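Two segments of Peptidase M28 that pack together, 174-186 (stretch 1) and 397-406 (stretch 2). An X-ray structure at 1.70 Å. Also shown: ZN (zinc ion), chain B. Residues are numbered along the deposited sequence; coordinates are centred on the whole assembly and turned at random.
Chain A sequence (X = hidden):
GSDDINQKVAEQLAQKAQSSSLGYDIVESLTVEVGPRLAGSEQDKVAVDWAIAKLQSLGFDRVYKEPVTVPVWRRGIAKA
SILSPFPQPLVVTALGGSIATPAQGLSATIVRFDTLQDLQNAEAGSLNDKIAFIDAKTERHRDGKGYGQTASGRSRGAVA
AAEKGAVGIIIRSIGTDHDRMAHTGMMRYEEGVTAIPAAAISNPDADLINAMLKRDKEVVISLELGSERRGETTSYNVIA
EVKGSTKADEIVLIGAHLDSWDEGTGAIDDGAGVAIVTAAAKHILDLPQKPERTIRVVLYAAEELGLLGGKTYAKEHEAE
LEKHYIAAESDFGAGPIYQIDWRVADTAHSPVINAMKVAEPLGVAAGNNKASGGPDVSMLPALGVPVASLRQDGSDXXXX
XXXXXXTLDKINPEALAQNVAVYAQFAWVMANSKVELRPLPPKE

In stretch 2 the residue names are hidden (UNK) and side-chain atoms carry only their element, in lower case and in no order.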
# COMPACT_ATOMS: atom_id res chain seq x y z
N ILE A 174 13.91 -2.01 0.82
CA ILE A 174 14.23 -3.25 1.49
C ILE A 174 12.94 -3.78 2.11
O ILE A 174 12.68 -3.65 3.31
CB ILE A 174 15.37 -3.10 2.54
CG1 ILE A 174 16.56 -2.32 1.97
CG2 ILE A 174 15.78 -4.52 3.05
CD1 ILE A 174 17.18 -2.94 0.69
N GLY A 175 12.11 -4.36 1.24
CA GLY A 175 10.74 -4.72 1.61
C GLY A 175 10.32 -5.89 0.79
O GLY A 175 10.85 -6.11 -0.30
N THR A 176 9.37 -6.64 1.31
CA THR A 176 8.85 -7.80 0.64
C THR A 176 7.51 -7.54 -0.08
O THR A 176 6.97 -8.44 -0.75
CB THR A 176 8.66 -8.93 1.64
OG1 THR A 176 7.96 -8.42 2.80
CG2 THR A 176 10.00 -9.48 2.07
N ASP A 177 6.96 -6.34 0.06
CA ASP A 177 5.70 -5.99 -0.62
C ASP A 177 5.87 -5.66 -2.10
O ASP A 177 6.97 -5.39 -2.57
CB ASP A 177 5.16 -4.74 0.04
CG ASP A 177 6.11 -3.59 -0.10
OD1 ASP A 177 7.14 -3.63 0.61
OD2 ASP A 177 5.83 -2.70 -0.95
N HIS A 178 4.75 -5.62 -2.84
CA HIS A 178 4.73 -4.94 -4.14
C HIS A 178 3.72 -3.79 -4.06
O HIS A 178 2.92 -3.55 -4.97
CB HIS A 178 4.45 -5.90 -5.31
CG HIS A 178 3.19 -6.68 -5.20
ND1 HIS A 178 2.10 -6.48 -6.03
CD2 HIS A 178 2.85 -7.72 -4.40
CE1 HIS A 178 1.14 -7.31 -5.71
NE2 HIS A 178 1.56 -8.08 -4.73
N ASP A 179 3.75 -3.08 -2.93
CA ASP A 179 2.97 -1.84 -2.79
C ASP A 179 3.80 -0.62 -3.16
O ASP A 179 5.04 -0.64 -3.13
CB ASP A 179 2.49 -1.71 -1.37
CG ASP A 179 1.49 -2.76 -0.99
OD1 ASP A 179 0.58 -3.06 -1.81
OD2 ASP A 179 1.64 -3.31 0.13
N ARG A 180 3.09 0.45 -3.50
CA ARG A 180 3.68 1.72 -3.88
C ARG A 180 4.06 2.47 -2.61
O ARG A 180 3.57 3.58 -2.34
CB ARG A 180 2.74 2.50 -4.78
CG ARG A 180 3.45 3.58 -5.55
CD ARG A 180 3.97 3.03 -6.85
NE ARG A 180 4.74 4.03 -7.60
CZ ARG A 180 4.20 4.99 -8.34
NH1 ARG A 180 2.89 5.11 -8.47
NH2 ARG A 180 5.01 5.83 -8.98
N MSE A 181 4.97 1.86 -1.84
CA MSE A 181 5.40 2.35 -0.55
C MSE A 181 6.94 2.33 -0.60
O MSE A 181 7.55 1.29 -0.92
CB MSE A 181 4.93 1.41 0.57
CG MSE A 181 3.43 1.30 0.69
SE MSE A 181 2.68 2.74 1.68
CE MSE A 181 2.89 4.34 0.70
N ALA A 182 7.55 3.47 -0.24
CA ALA A 182 8.99 3.58 -0.12
C ALA A 182 9.39 3.33 1.35
O ALA A 182 8.78 3.90 2.29
CB ALA A 182 9.50 4.91 -0.67
N HIS A 183 10.37 2.44 1.53
CA HIS A 183 10.81 2.03 2.86
C HIS A 183 12.05 2.86 3.22
O HIS A 183 13.04 2.87 2.48
CB HIS A 183 11.20 0.56 2.91
CG HIS A 183 10.11 -0.42 2.64
ND1 HIS A 183 9.80 -1.44 3.53
CD2 HIS A 183 9.30 -0.58 1.57
CE1 HIS A 183 8.86 -2.19 3.00
NE2 HIS A 183 8.53 -1.69 1.81
N THR A 184 11.98 3.56 4.36
CA THR A 184 13.13 4.28 4.90
C THR A 184 13.93 3.38 5.85
O THR A 184 13.75 2.17 5.85
CB THR A 184 12.67 5.62 5.56
OG1 THR A 184 13.81 6.48 5.75
CG2 THR A 184 11.80 5.43 6.88
N GLY A 185 14.81 4.00 6.63
CA GLY A 185 15.66 3.27 7.58
C GLY A 185 17.05 3.87 7.59
O GLY A 185 17.42 4.65 6.68
N MSE A 186 17.81 3.50 8.59
CA MSE A 186 19.07 4.17 8.87
C MSE A 186 20.06 3.84 7.76
O MSE A 186 20.09 2.72 7.17
CB MSE A 186 19.62 3.73 10.22
CG MSE A 186 20.80 4.47 10.66
SE MSE A 186 20.30 6.15 11.13
CE MSE A 186 21.95 6.40 12.12
N UNK A 397 6.08 -9.06 7.92
CA UNK A 397 6.61 -7.88 8.61
C UNK A 397 7.23 -6.87 7.66
O UNK A 397 6.99 -5.67 7.78
o UNK A 397 10.03 -4.43 12.92
c UNK A 397 10.16 -5.87 11.03
c UNK A 397 8.18 -5.79 12.38
c UNK A 397 7.57 -6.74 11.55
c UNK A 397 9.46 -5.37 12.11
c UNK A 397 9.57 -6.86 10.24
c UNK A 397 7.64 -8.35 9.63
c UNK A 397 8.26 -7.28 10.48
N UNK A 398 8.01 -7.36 6.71
CA UNK A 398 8.69 -6.47 5.76
C UNK A 398 7.82 -5.99 4.61
O UNK A 398 8.29 -5.25 3.73
c UNK A 398 12.16 -8.53 8.07
c UNK A 398 10.03 -7.07 5.32
c UNK A 398 11.30 -8.42 7.02
c UNK A 398 11.02 -7.21 6.47
c UNK A 398 12.73 -7.38 8.64
c UNK A 398 11.59 -6.08 7.04
c UNK A 398 12.45 -6.16 8.09
N UNK A 399 6.54 -6.33 4.63
CA UNK A 399 5.55 -5.62 3.79
C UNK A 399 5.27 -4.21 4.31
O UNK A 399 4.92 -3.34 3.51
c UNK A 399 4.25 -6.36 3.68
o UNK A 399 3.41 -8.49 3.12
c UNK A 399 4.38 -7.72 3.01
o UNK A 399 5.41 -8.01 2.38
N UNK A 400 5.43 -3.99 5.61
CA UNK A 400 5.01 -2.72 6.22
C UNK A 400 6.10 -2.00 6.97
O UNK A 400 6.02 -0.77 7.10
c UNK A 400 0.90 -5.68 5.64
c UNK A 400 1.60 -5.97 6.78
c UNK A 400 2.78 -3.89 6.61
c UNK A 400 3.80 -2.92 7.14
o UNK A 400 -0.04 -6.56 5.17
c UNK A 400 1.12 -4.50 4.96
c UNK A 400 2.52 -5.08 7.27
c UNK A 400 2.06 -3.60 5.45
N UNK A 401 7.10 -2.74 7.46
CA UNK A 401 8.25 -2.20 8.19
C UNK A 401 8.81 -1.00 7.48
O UNK A 401 9.13 -1.09 6.35
c UNK A 401 10.64 -2.95 8.74
c UNK A 401 12.77 -2.46 8.58
c UNK A 401 11.17 -2.93 9.99
n UNK A 401 11.68 -2.68 7.87
n UNK A 401 12.50 -2.64 9.86
c UNK A 401 9.28 -3.33 8.26
N UNK A 402 8.93 0.13 8.19
CA UNK A 402 9.60 1.32 7.69
C UNK A 402 8.91 2.01 6.52
O UNK A 402 9.56 2.83 5.78
n UNK A 402 13.31 0.83 8.55
c UNK A 402 11.92 0.79 8.60
c UNK A 402 13.79 0.56 9.75
n UNK A 402 12.78 0.33 10.57
c UNK A 402 11.07 1.03 7.39
c UNK A 402 11.60 0.44 9.87
N UNK A 403 7.62 1.73 6.35
CA UNK A 403 6.77 2.43 5.38
C UNK A 403 5.73 3.31 6.02
O UNK A 403 5.42 3.15 7.23
c UNK A 403 6.99 0.39 3.86
c UNK A 403 6.01 1.43 4.47
o UNK A 403 4.96 0.81 5.24
N UNK A 404 5.08 4.17 5.22
CA UNK A 404 3.86 4.83 5.72
C UNK A 404 2.70 3.90 6.03
O UNK A 404 1.71 4.35 6.60
c UNK A 404 3.47 5.79 4.58
c UNK A 404 5.49 4.69 3.89
c UNK A 404 4.78 5.98 3.78
N UNK A 405 2.81 2.64 5.60
CA UNK A 405 1.81 1.64 5.83
C UNK A 405 1.98 0.91 7.16
O UNK A 405 1.19 0.03 7.47
c UNK A 405 0.47 0.19 4.24
o UNK A 405 -0.56 0.75 4.62
n UNK A 405 0.46 -0.86 3.39
c UNK A 405 1.84 0.64 4.68
N UNK A 406 2.97 1.29 7.98
CA UNK A 406 3.12 0.71 9.33
C UNK A 406 2.13 1.37 10.30
O UNK A 406 2.47 2.33 11.03
c UNK A 406 4.55 0.81 9.84
c UNK A 406 4.70 0.15 11.19
o UNK A 406 3.69 -0.45 11.61
o UNK A 406 5.79 0.21 11.81
ZN ZN B . 13.01 -0.43 12.71
O HOH W 1 12.03 -1.87 5.21
O HOH W 2 8.11 -9.92 5.14
O HOH W 3 2.84 -1.97 2.23
O HOH W 4 14.19 -2.06 12.00
O HOH W 5 13.64 -1.46 14.46

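Position 397 carries one carbon, then a ring of six carbons bearing an oxygen. It touches nothing on stretch 1. It is Tyr-397, whose backbone O accepts from the N atoms of positions 400 and 401 and so helps shape the loop.

Position 398 has one carbon and a six-carbon ring without a heteroatom. Its CB lies 3.5 Å from Thr-176 OG1, and its backbone O takes a hydrogen bond from Thr-176 N (3.0 Å). This is Phe-398, a buried apolar ring whose end leads away from stretch 1.

Position 399 has two carbons, the second carrying two oxygens, one of them 2.6 Å from Thr-176 OG1. It is Asp-399: OD1 of its short carboxylate accepts a hydrogen bond from that hydroxyl.

Position 400 shows a six-carbon ring with an oxygen, making no contact with stretch 1. In Tyr-400 the backbone serves the fold: its O accepts from the N of position 403, closing a type II turn.

Position 401 bears a five-membered ring of three carbons and two nitrogens, no closer than 4.8 Å to stretch 1. One nitrogen lies 2.8 Å from water 1 O, itself 2.8 Å from His-183 ND1; the backbone O receives a weak hydrogen bond from His-183 ND1 (2.9 Å). It is His-401, whose imidazole reaches stretch 1 through water.

Position 402 has the same ring, with one nitrogen 3.0 Å from Thr-184 O and the other 2.3 Å from the zinc (ZN). In His-402, imidazole serves both needs: ND1 donates to Thr-184 O while NE2 binds the metal. A CB on Gly-185 would clash with His-402 ND1.

Position 403 has one carbon bearing an oxygen and a carbon, the latter over a face of the His-183 ring. Thr-403 suits both environments: CG2 makes a CH-pi contact, 3.2 Å from the ring centroid, while OG1 donates to Tyr-400 O (2.7 Å).

Position 404 has three carbons closing onto the backbone N, one 4.0 Å from Met-181 CE. Pro-404 offers an apolar surface within a type I turn begun by Thr-403.

Position 405 has two carbons, the second with one oxygen and one nitrogen; its CB lies 3.8 Å from Met-181 SE. In Asn-405, the amide ND2 can donate to water 3, which donates to Asp-179 OD2.

Position 406, two carbons ending in two oxygens, is Asp-406, out of reach.

The contact joins irregular loops through backbone and side-chain hydrogen bonds, including Thr-184 N to His-402 O (2.9 Å). Met-181 against Pro-404 adds an apolar part, waters bridge gaps, and His-402 links the packing to zinc.

Stretch 2, residues 397-406: YFDYHHTPND
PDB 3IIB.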